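Local coordinates for putative glycosyltransferase (Mannosyltransferase) involved in glycosylating the PBCV-1 major capsid protein (Paramecium bursaria Chlorella virus 1, PDB 2P6W), which is the N-terminal domain of a virus-encoded protein, binds manganese and UDP-glucose, and probably transfers sugars during glycosylation of the major capsid protein, at residues I20-L28 and R201-V211. Residues are numbered along the deposited sequence; the frame is centred on the assembly and turned at random.
Sequences IYARKTKEL and RAERDEHMEMV
D205 OD1 accepts a hydrogen bond from the backbone N of Y21 at 2.9 Å. Y21 lies in the first turn of helix 20-36. Its N-H meets OD1 from above the carboxylate plane, and the bond is bent (136°). The same oxygen lies at the edge of the Y21 ring, close to the ring plane. One face of this ring is covered by R204, whose CD sits 3.8 Å from the ring centroid in a CH-pi contact. The R204 chain is extended from CG to NE and runs alongside the tyrosine. Its NH1 thereby makes a weak hydrogen bond to Y21 OH (3.1 Å) and a long, weak ion pair with D82. R204 NH2 is held by M196 O and also hydrogen-bonds a citrate, probably from the crystallisation liquor. Y21 is a knob among R201, R204, D205 and M208. M208 in turn sits among Y21, K24, T25 and L28. Its CE meets L28 CD1 tip to tip at 3.8 Å. A water accepts from K24 NZ and donates to the backbone O of D205. T25 OG1 is hydrogen-bonded to S81 O, between the manganese ligands D80 and D82. The axes of segments 20-28 and 201-210 cross at 42° with knobs-into-holes packing. Helix 201-210, the last of this domain, thus brings R204, a UDP-glucose-binding residue, to the DxD metal site of a GT-A glycosyltransferase fold.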
loop_
_atom_site.group_PDB
_atom_site.type_symbol
_atom_site.label_atom_id
_atom_site.label_comp_id
_atom_site.label_asym_id
_atom_site.label_seq_id
_atom_site.Cartn_x
_atom_site.Cartn_y
_atom_site.Cartn_z
ATOM N N ILE A 20 7.966 16.203 5.841
ATOM C CA ILE A 20 8.578 16.416 4.533
ATOM C C ILE A 20 8.664 15.156 3.677
ATOM O O ILE A 20 8.283 15.186 2.507
ATOM C CB ILE A 20 9.938 17.139 4.658
ATOM C CG1 ILE A 20 9.723 18.538 5.228
ATOM C CG2 ILE A 20 10.668 17.222 3.306
ATOM C CD1 ILE A 20 8.666 19.391 4.479
ATOM N N TYR A 21 9.115 14.039 4.248
ATOM C CA TYR A 21 9.254 12.842 3.405
ATOM C C TYR A 21 7.934 12.451 2.754
ATOM O O TYR A 21 7.918 12.002 1.608
ATOM C CB TYR A 21 9.843 11.657 4.157
ATOM C CG TYR A 21 8.892 10.919 5.060
ATOM C CD1 TYR A 21 7.994 9.953 4.551
ATOM C CD2 TYR A 21 8.908 11.145 6.434
ATOM C CE1 TYR A 21 7.108 9.268 5.385
ATOM C CE2 TYR A 21 8.047 10.454 7.279
ATOM C CZ TYR A 21 7.154 9.513 6.755
ATOM O OH TYR A 21 6.318 8.833 7.621
ATOM N N ALA A 22 6.831 12.649 3.474
ATOM C CA ALA A 22 5.524 12.251 2.955
ATOM C C ALA A 22 5.034 13.220 1.886
ATOM O O ALA A 22 4.316 12.820 0.976
ATOM C CB ALA A 22 4.519 12.132 4.090
ATOM N N ARG A 23 5.427 14.492 1.983
ATOM C CA ARG A 23 5.157 15.428 0.883
ATOM C C ARG A 23 5.849 14.906 -0.369
ATOM O O ARG A 23 5.265 14.906 -1.454
ATOM C CB ARG A 23 5.637 16.851 1.218
ATOM C CG ARG A 23 5.139 17.904 0.225
ATOM C CD ARG A 23 5.457 19.345 0.657
ATOM N NE ARG A 23 6.848 19.569 1.061
ATOM C CZ ARG A 23 7.885 19.638 0.225
ATOM N NH1 ARG A 23 7.714 19.482 -1.086
ATOM N NH2 ARG A 23 9.104 19.854 0.704
ATOM N N LYS A 24 7.091 14.459 -0.210
ATOM C CA LYS A 24 7.898 14.041 -1.354
ATOM C C LYS A 24 7.395 12.744 -1.973
ATOM O O LYS A 24 7.298 12.635 -3.200
ATOM C CB LYS A 24 9.372 13.945 -0.966
ATOM C CG LYS A 24 9.982 15.310 -0.677
ATOM C CD LYS A 24 11.435 15.166 -0.338
ATOM C CE LYS A 24 12.150 16.498 -0.335
ATOM N NZ LYS A 24 13.593 16.205 -0.277
ATOM N N THR A 25 7.076 11.750 -1.149
ATOM C CA THR A 25 6.526 10.515 -1.696
ATOM C C THR A 25 5.191 10.785 -2.396
ATOM O O THR A 25 4.958 10.262 -3.481
ATOM C CB THR A 25 6.339 9.430 -0.632
ATOM O OG1 THR A 25 5.403 9.894 0.340
ATOM C CG2 THR A 25 7.668 9.109 0.048
ATOM N N LYS A 26 4.329 11.598 -1.780
ATOM C CA LYS A 26 3.081 11.994 -2.436
ATOM C C LYS A 26 3.352 12.563 -3.842
ATOM O O LYS A 26 2.711 12.163 -4.817
ATOM C CB LYS A 26 2.346 13.040 -1.603
ATOM C CG LYS A 26 1.036 13.478 -2.246
ATOM C CD LYS A 26 0.567 14.810 -1.704
ATOM C CE LYS A 26 -0.727 15.247 -2.382
ATOM N NZ LYS A 26 -1.251 16.560 -1.862
ATOM N N GLU A 27 4.288 13.510 -3.927
ATOM C CA GLU A 27 4.641 14.123 -5.217
ATOM C C GLU A 27 5.038 13.097 -6.262
ATOM O O GLU A 27 4.595 13.165 -7.416
ATOM C CB GLU A 27 5.765 15.144 -5.036
ATOM C CG GLU A 27 5.240 16.453 -4.443
ATOM C CD GLU A 27 6.337 17.375 -3.943
ATOM O OE1 GLU A 27 7.534 17.060 -4.147
ATOM O OE2 GLU A 27 5.987 18.416 -3.335
ATOM N N LEU A 28 5.878 12.142 -5.864
ATOM C CA LEU A 28 6.363 11.116 -6.798
ATOM C C LEU A 28 5.245 10.158 -7.231
ATOM O O LEU A 28 5.147 9.783 -8.399
ATOM C CB LEU A 28 7.540 10.348 -6.187
ATOM C CG LEU A 28 8.781 11.192 -5.899
ATOM C CD1 LEU A 28 9.889 10.267 -5.378
ATOM C CD2 LEU A 28 9.215 11.906 -7.165
ATOM N N ARG A 201 11.079 9.313 10.974
ATOM C CA ARG A 201 10.729 10.411 10.080
ATOM C C ARG A 201 11.978 11.113 9.561
ATOM O O ARG A 201 12.095 11.388 8.360
ATOM C CB ARG A 201 9.844 11.426 10.802
ATOM C CG ARG A 201 8.480 10.871 11.213
ATOM C CD ARG A 201 7.782 11.894 12.089
ATOM N NE ARG A 201 6.807 11.275 12.973
ATOM C CZ ARG A 201 6.368 11.839 14.097
ATOM N NH1 ARG A 201 6.822 13.030 14.470
ATOM N NH2 ARG A 201 5.482 11.205 14.844
ATOM N N ALA A 202 12.917 11.402 10.464
ATOM C CA ALA A 202 14.125 12.131 10.075
ATOM C C ALA A 202 14.967 11.296 9.113
ATOM O O ALA A 202 15.579 11.829 8.184
ATOM C CB ALA A 202 14.946 12.526 11.314
ATOM N N GLU A 203 14.994 9.983 9.339
ATOM C CA GLU A 203 15.731 9.044 8.485
ATOM C C GLU A 203 15.106 9.008 7.099
ATOM O O GLU A 203 15.792 9.013 6.075
ATOM C CB GLU A 203 15.744 7.654 9.132
ATOM C CG GLU A 203 16.686 7.605 10.355
ATOM C CD GLU A 203 16.365 6.505 11.350
ATOM O OE1 GLU A 203 15.643 5.533 10.991
ATOM O OE2 GLU A 203 16.861 6.615 12.501
ATOM N N ARG A 204 13.777 8.981 7.071
ATOM C CA ARG A 204 13.031 9.074 5.816
ATOM C C ARG A 204 13.203 10.400 5.061
ATOM O O ARG A 204 13.298 10.401 3.824
ATOM C CB ARG A 204 11.553 8.815 6.110
ATOM C CG ARG A 204 11.306 7.369 6.499
ATOM C CD ARG A 204 9.900 7.139 7.018
ATOM N NE ARG A 204 9.609 5.718 7.205
ATOM C CZ ARG A 204 8.539 5.252 7.852
ATOM N NH1 ARG A 204 7.636 6.089 8.362
ATOM N NH2 ARG A 204 8.355 3.944 7.967
ATOM N N ASP A 205 13.206 11.522 5.788
ATOM C CA ASP A 205 13.483 12.825 5.182
ATOM C C ASP A 205 14.845 12.762 4.502
ATOM O O ASP A 205 15.000 13.193 3.365
ATOM C CB ASP A 205 13.534 13.934 6.234
ATOM C CG ASP A 205 12.168 14.318 6.788
ATOM O OD1 ASP A 205 11.127 13.792 6.339
ATOM O OD2 ASP A 205 12.149 15.186 7.707
ATOM N N GLU A 206 15.831 12.220 5.219
ATOM C CA GLU A 206 17.194 12.158 4.705
ATOM C C GLU A 206 17.281 11.248 3.472
ATOM O O GLU A 206 17.962 11.584 2.497
ATOM C CB GLU A 206 18.157 11.709 5.814
ATOM C CG GLU A 206 19.635 11.832 5.436
ATOM C CD GLU A 206 20.547 12.035 6.637
ATOM O OE1 GLU A 206 20.314 11.404 7.695
ATOM O OE2 GLU A 206 21.516 12.823 6.509
ATOM N N HIS A 207 16.574 10.118 3.499
ATOM C CA HIS A 207 16.531 9.223 2.337
ATOM C C HIS A 207 15.926 9.950 1.149
ATOM O O HIS A 207 16.485 9.929 0.049
ATOM C CB HIS A 207 15.711 7.964 2.627
ATOM C CG HIS A 207 15.825 6.911 1.572
ATOM N ND1 HIS A 207 14.965 6.836 0.497
ATOM C CD2 HIS A 207 16.689 5.876 1.437
ATOM C CE1 HIS A 207 15.295 5.798 -0.256
ATOM N NE2 HIS A 207 16.348 5.212 0.285
ATOM N N MET A 208 14.782 10.597 1.370
ATOM C CA MET A 208 14.088 11.235 0.264
ATOM C C MET A 208 14.889 12.363 -0.391
ATOM O O MET A 208 14.777 12.579 -1.596
ATOM C CB MET A 208 12.682 11.676 0.672
ATOM C CG MET A 208 11.743 10.493 0.969
ATOM S SD MET A 208 11.690 9.255 -0.353
ATOM C CE MET A 208 11.053 10.224 -1.737
ATOM N N GLU A 209 15.720 13.044 0.397
ATOM C CA GLU A 209 16.605 14.081 -0.136
ATOM C C GLU A 209 17.587 13.535 -1.167
ATOM O O GLU A 209 17.991 14.250 -2.098
ATOM C CB GLU A 209 17.370 14.767 1.000
ATOM C CG GLU A 209 16.546 15.772 1.777
ATOM C CD GLU A 209 17.279 16.314 2.999
ATOM O OE1 GLU A 209 18.528 16.420 2.938
ATOM O OE2 GLU A 209 16.606 16.621 4.017
ATOM N N MET A 210 17.971 12.272 -1.002
ATOM C CA MET A 210 18.912 11.636 -1.916
ATOM C C MET A 210 18.214 11.084 -3.152
ATOM O O MET A 210 18.870 10.809 -4.169
ATOM C CB MET A 210 19.721 10.553 -1.197
ATOM C CG MET A 210 20.762 11.136 -0.242
ATOM S SD MET A 210 21.662 9.871 0.665
ATOM C CE MET A 210 20.488 9.481 1.963
ATOM N N VAL A 211 16.889 10.945 -3.072
ATOM C CA VAL A 211 16.082 10.506 -4.204
ATOM C C VAL A 211 15.907 11.627 -5.223
ATOM O O VAL A 211 15.389 12.705 -4.909
ATOM C CB VAL A 211 14.694 10.016 -3.752
ATOM C CG1 VAL A 211 13.837 9.660 -4.957
ATOM C CG2 VAL A 211 14.829 8.827 -2.814
HETATM O O HOH W 1 13.085 14.946 2.327
#